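PDB 3GQM: protein-glutamine deamidase Cif from Burkholderia pseudomallei, which deamidates a glutamine side chain of host NEDD8 to glutamate, switching off cullin-RING ubiquitin ligases and so inhibiting the host cell cycle. Local coordinates for residues A38-S43 / R51-D56; G82-Y87 / A94-L99. All coordinates share one frame; numbering follows the deposited sequence.

Contact 1: A38-S43 / R51-D56; sequences ASLMQS and RVMWND
CD1, a terminal methyl of Leu40, meets the sulfur SD of Met53 at 4.3 Å. A second apolar pair runs beside it: CE of Met41 approaches the Trp54 ring obliquely, 4.5 Å from CZ2 of Trp54. No hydrogen bond crosses, only 109 Å² is buried between the segments, and the backbones stay well apart, with 9.4 Å between CA of Leu40 and CA of Met53; the touch is therefore made by long side chains alone. Leu40 reaches over because its CG stands anti to the backbone N (chi1 -178°). Within 51-56, Met53 folds back so that its CG sits 3.5 Å above the centre of the Trp54 ring plane, which backs one face of the indole. In 38-43, OG of Ser43 donates to O of Leu40 at 2.7 Å. Further out, helix 104-116 supplies Leu114 against Leu40 and Ile111 against Met53 and Trp54, while Val192 of helix 192-199 touches both Met41 and Trp54. The arrangement is a buried contact between two consecutive helices, 29-42 and 47-53, joined by a short connection; Trp54, just past the end of helix 47-53, has its side chain about 10 Å from those of the inferred active-site residues Cys104 and Gln179.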
loop_
_atom_site.group_PDB
_atom_site.type_symbol
_atom_site.label_atom_id
_atom_site.label_comp_id
_atom_site.label_asym_id
_atom_site.label_seq_id
_atom_site.Cartn_x
_atom_site.Cartn_y
_atom_site.Cartn_z
ATOM N N ALA A 38 9.100 -1.959 -10.521
ATOM C CA ALA A 38 10.333 -1.151 -10.599
ATOM C C ALA A 38 10.177 0.079 -11.513
ATOM O O ALA A 38 10.514 1.166 -11.120
ATOM C CB ALA A 38 11.563 -1.994 -11.052
ATOM N N SER A 39 9.653 -0.092 -12.723
ATOM C CA SER A 39 9.522 1.070 -13.603
ATOM C C SER A 39 8.504 2.042 -13.029
ATOM O O SER A 39 8.741 3.243 -13.056
ATOM C CB SER A 39 9.178 0.686 -15.049
ATOM O OG SER A 39 7.934 -0.017 -15.115
ATOM N N LEU A 40 7.403 1.541 -12.480
ATOM C CA LEU A 40 6.450 2.420 -11.769
ATOM C C LEU A 40 7.104 3.300 -10.709
ATOM O O LEU A 40 6.927 4.540 -10.725
ATOM C CB LEU A 40 5.262 1.650 -11.162
ATOM C CG LEU A 40 4.284 2.642 -10.473
ATOM C CD1 LEU A 40 3.373 3.394 -11.473
ATOM C CD2 LEU A 40 3.472 1.977 -9.371
ATOM N N MET A 41 7.849 2.680 -9.781
ATOM C CA MET A 41 8.524 3.448 -8.737
ATOM C C MET A 41 9.530 4.491 -9.266
ATOM O O MET A 41 9.633 5.586 -8.711
ATOM C CB MET A 41 9.190 2.565 -7.675
ATOM C CG MET A 41 8.214 1.646 -6.951
ATOM S SD MET A 41 7.157 2.521 -5.829
ATOM C CE MET A 41 5.534 2.385 -6.530
ATOM N N GLN A 42 10.276 4.136 -10.307
ATOM C CA GLN A 42 11.267 5.077 -10.869
ATOM C C GLN A 42 10.590 6.302 -11.472
ATOM O O GLN A 42 11.160 7.375 -11.490
ATOM C CB GLN A 42 12.110 4.408 -11.976
ATOM C CG GLN A 42 12.873 3.162 -11.539
ATOM C CD GLN A 42 13.389 2.288 -12.708
ATOM O OE1 GLN A 42 13.776 1.135 -12.498
ATOM N NE2 GLN A 42 13.411 2.843 -13.930
ATOM N N SER A 43 9.382 6.147 -11.979
ATOM C CA SER A 43 8.685 7.250 -12.677
ATOM C C SER A 43 8.127 8.332 -11.730
ATOM O O SER A 43 7.709 9.402 -12.165
ATOM C CB SER A 43 7.537 6.682 -13.487
ATOM O OG SER A 43 6.410 6.390 -12.641
ATOM N N ARG A 51 1.805 12.943 -9.126
ATOM C CA ARG A 51 0.459 13.496 -8.809
ATOM C C ARG A 51 -0.706 12.583 -9.186
ATOM O O ARG A 51 -1.726 12.514 -8.478
ATOM C CB ARG A 51 0.272 14.847 -9.506
ATOM C CG ARG A 51 1.244 15.892 -9.016
ATOM C CD ARG A 51 0.603 17.266 -8.994
ATOM N NE ARG A 51 1.595 18.293 -9.305
ATOM C CZ ARG A 51 2.506 18.754 -8.453
ATOM N NH1 ARG A 51 2.550 18.295 -7.201
ATOM N NH2 ARG A 51 3.373 19.679 -8.855
ATOM N N VAL A 52 -0.575 11.902 -10.315
ATOM C CA VAL A 52 -1.579 10.925 -10.717
ATOM C C VAL A 52 -1.586 9.691 -9.771
ATOM O O VAL A 52 -2.638 9.198 -9.405
ATOM C CB VAL A 52 -1.430 10.551 -12.221
ATOM C CG1 VAL A 52 -2.177 9.280 -12.555
ATOM C CG2 VAL A 52 -1.948 11.734 -13.119
ATOM N N MET A 53 -0.417 9.248 -9.347
ATOM C CA MET A 53 -0.289 8.078 -8.434
ATOM C C MET A 53 -0.836 8.407 -7.019
ATOM O O MET A 53 -1.697 7.689 -6.510
ATOM C CB MET A 53 1.178 7.621 -8.360
ATOM C CG MET A 53 1.396 6.193 -7.891
ATOM S SD MET A 53 0.356 5.019 -8.819
ATOM C CE MET A 53 -0.326 4.105 -7.444
ATOM N N TRP A 54 -0.369 9.510 -6.441
ATOM C CA TRP A 54 -0.629 9.840 -5.049
ATOM C C TRP A 54 -1.653 10.980 -4.960
ATOM O O TRP A 54 -1.319 12.152 -4.876
ATOM C CB TRP A 54 0.674 10.184 -4.320
ATOM C CG TRP A 54 1.827 9.177 -4.546
ATOM C CD1 TRP A 54 3.127 9.472 -4.890
ATOM C CD2 TRP A 54 1.760 7.732 -4.448
ATOM N NE1 TRP A 54 3.865 8.320 -4.996
ATOM C CE2 TRP A 54 3.059 7.235 -4.723
ATOM C CE3 TRP A 54 0.734 6.824 -4.150
ATOM C CZ2 TRP A 54 3.355 5.862 -4.728
ATOM C CZ3 TRP A 54 1.030 5.469 -4.119
ATOM C CH2 TRP A 54 2.333 5.003 -4.391
ATOM N N ASN A 55 -2.920 10.639 -5.067
ATOM C CA ASN A 55 -3.960 11.638 -5.012
ATOM C C ASN A 55 -5.012 10.940 -4.172
ATOM O O ASN A 55 -5.083 9.705 -4.173
ATOM C CB ASN A 55 -4.462 11.974 -6.433
ATOM C CG ASN A 55 -5.503 13.087 -6.439
ATOM O OD1 ASN A 55 -6.689 12.817 -6.329
ATOM N ND2 ASN A 55 -5.061 14.336 -6.504
ATOM N N ASP A 56 -5.789 11.699 -3.423
ATOM C CA ASP A 56 -6.760 11.070 -2.521
ATOM C C ASP A 56 -8.202 11.080 -3.016
ATOM O O ASP A 56 -9.112 10.887 -2.219
ATOM C CB ASP A 56 -6.683 11.671 -1.119
ATOM C CG ASP A 56 -6.966 13.168 -1.116
ATOM O OD1 ASP A 56 -6.772 13.776 -0.056
ATOM O OD2 ASP A 56 -7.360 13.741 -2.168
#

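Contact 2: G82-Y87 / A94-L99; sequences GGLENY and ADPFAL
Pro96 packs against both Leu84 and Tyr87, which lie about one turn apart on the same helix. The packing is tight here: CD of Pro96 comes to 3.4 Å from CD1 of Leu84, closer than ordinary carbon contact. The proline also makes a CH-pi contact with Tyr87, its CG 4.0 Å from the ring centroid and 26° off the normal, displaced toward the rim on the CE2 side. The in-plane edge of the same ring meets the backbone, CE2 of Tyr87 lying 3.6 Å from O of Ala94. Both helix residues extend toward the loop with CG anti to the backbone N (chi1 -162° for Leu84, -178° for Tyr87).

The outer part is looser. CD2 of Leu84 lies 4.2 Å from CD2 of Phe97, at the edge of that ring, and passes 3.9 Å from OD2 of Asp95; no hydrogen bond joins the segments, and none of the touching residues is buried. Order in the loop comes from within: Asp95 OD1 accepts from N of Phe97 at 2.6 Å, an Asx turn inside the type I turn Asp95-Ala98. A Schellman motif at Gly82 ends the preceding helix, and Gly83 is the N-cap of helix 84-91. That preceding helix, 67-80, flanks the contact, with Ile74 and Val78 against Pro96 and Ser77 against Tyr87, while the loop runs on toward helix 104-116.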
loop_
_atom_site.group_PDB
_atom_site.type_symbol
_atom_site.label_atom_id
_atom_site.label_comp_id
_atom_site.label_asym_id
_atom_site.label_seq_id
_atom_site.Cartn_x
_atom_site.Cartn_y
_atom_site.Cartn_z
ATOM N N GLY A 82 -3.911 32.975 0.035
ATOM C CA GLY A 82 -3.219 34.257 -0.098
ATOM C C GLY A 82 -1.766 34.075 -0.454
ATOM O O GLY A 82 -0.892 34.757 0.080
ATOM N N GLY A 83 -1.505 33.130 -1.353
ATOM C CA GLY A 83 -0.149 32.912 -1.841
ATOM C C GLY A 83 0.645 31.859 -1.107
ATOM O O GLY A 83 0.342 31.483 0.051
ATOM N N LEU A 84 1.679 31.403 -1.789
ATOM C CA LEU A 84 2.507 30.302 -1.331
ATOM C C LEU A 84 3.206 30.523 0.012
ATOM O O LEU A 84 3.185 29.616 0.855
ATOM C CB LEU A 84 3.518 29.885 -2.408
ATOM C CG LEU A 84 4.154 28.498 -2.255
ATOM C CD1 LEU A 84 3.145 27.466 -1.857
ATOM C CD2 LEU A 84 4.851 28.079 -3.560
ATOM N N GLU A 85 3.807 31.698 0.228
ATOM C CA GLU A 85 4.538 31.896 1.483
ATOM C C GLU A 85 3.594 31.980 2.698
ATOM O O GLU A 85 3.908 31.467 3.768
ATOM C CB GLU A 85 5.760 32.884 1.407
ATOM C CG GLU A 85 5.611 34.413 1.531
ATOM N N ASN A 86 2.394 32.505 2.463
ATOM C CA ASN A 86 1.272 32.395 3.399
ATOM C C ASN A 86 0.715 30.993 3.615
ATOM O O ASN A 86 0.296 30.655 4.726
ATOM C CB ASN A 86 0.124 33.266 2.927
ATOM C CG ASN A 86 0.031 34.548 3.695
ATOM O OD1 ASN A 86 0.038 34.542 4.933
ATOM N ND2 ASN A 86 -0.055 35.668 2.973
ATOM N N TYR A 87 0.648 30.213 2.543
ATOM C CA TYR A 87 0.154 28.849 2.612
ATOM C C TYR A 87 1.022 28.005 3.558
ATOM O O TYR A 87 0.510 27.207 4.350
ATOM C CB TYR A 87 0.118 28.227 1.212
ATOM C CG TYR A 87 -0.420 26.819 1.189
ATOM C CD1 TYR A 87 -1.756 26.571 0.874
ATOM C CD2 TYR A 87 0.414 25.719 1.490
ATOM C CE1 TYR A 87 -2.257 25.255 0.851
ATOM C CE2 TYR A 87 -0.074 24.414 1.476
ATOM C CZ TYR A 87 -1.402 24.192 1.156
ATOM O OH TYR A 87 -1.885 22.911 1.148
ATOM N N ALA A 94 4.569 23.172 4.463
ATOM C CA ALA A 94 4.696 22.282 3.312
ATOM C C ALA A 94 4.475 23.010 1.997
ATOM O O ALA A 94 3.483 23.718 1.824
ATOM C CB ALA A 94 3.752 21.088 3.430
ATOM N N ASP A 95 5.411 22.837 1.071
ATOM C CA ASP A 95 5.197 23.294 -0.283
ATOM C C ASP A 95 4.257 22.326 -0.955
ATOM O O ASP A 95 4.644 21.210 -1.286
ATOM C CB ASP A 95 6.493 23.359 -1.083
ATOM C CG ASP A 95 6.293 24.018 -2.441
ATOM O OD1 ASP A 95 5.344 23.646 -3.188
ATOM O OD2 ASP A 95 7.083 24.927 -2.756
ATOM N N PRO A 96 3.028 22.773 -1.215
ATOM C CA PRO A 96 2.007 21.963 -1.825
ATOM C C PRO A 96 2.356 21.568 -3.270
ATOM O O PRO A 96 1.700 20.695 -3.795
ATOM C CB PRO A 96 0.770 22.894 -1.797
ATOM C CG PRO A 96 1.326 24.201 -1.880
ATOM C CD PRO A 96 2.593 24.179 -1.099
ATOM N N PHE A 97 3.366 22.176 -3.903
ATOM C CA PHE A 97 3.756 21.685 -5.245
ATOM C C PHE A 97 4.798 20.583 -5.251
ATOM O O PHE A 97 5.099 20.028 -6.302
ATOM C CB PHE A 97 4.180 22.815 -6.197
ATOM C CG PHE A 97 3.080 23.798 -6.480
ATOM C CD1 PHE A 97 2.088 23.508 -7.405
ATOM C CD2 PHE A 97 3.035 25.008 -5.795
ATOM C CE1 PHE A 97 1.055 24.410 -7.658
ATOM C CE2 PHE A 97 2.015 25.915 -6.044
ATOM C CZ PHE A 97 1.017 25.607 -6.986
ATOM N N ALA A 98 5.335 20.261 -4.091
ATOM C CA ALA A 98 6.420 19.283 -4.011
ATOM C C ALA A 98 5.910 17.891 -4.321
ATOM O O ALA A 98 4.731 17.602 -4.210
ATOM C CB ALA A 98 7.102 19.313 -2.644
ATOM N N LEU A 99 6.799 17.027 -4.756
ATOM C CA LEU A 99 6.363 15.690 -5.095
ATOM C C LEU A 99 6.293 14.931 -3.791
ATOM O O LEU A 99 6.992 15.244 -2.826
ATOM C CB LEU A 99 7.293 15.031 -6.103
ATOM C CG LEU A 99 7.412 15.705 -7.482
ATOM C CD1 LEU A 99 7.749 14.625 -8.477
ATOM C CD2 LEU A 99 6.114 16.400 -7.859
#

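From the N terminus, contact 1 comes first: helix 29-42 turns through a short connection into helix 47-53, and the 38-43/51-56 pairing closes that short connection. Helix 67-80 then leads out to contact 2, where 82-87/94-99 brings the chain after helix 84-91 back against the start of that helix. The two are in series, neither nested nor crossed, with centres 21 Å apart: contact 1 is buried beside helices 104-116 and 192-199, contact 2 at the surface. NH2 of Arg51 lies 3.1 Å from O of Phe97, a probable hydrogen bond that links helix 47-53 to the 94-99 loop, while Glu47, on the same helix, holds that guanidinium in a salt bridge.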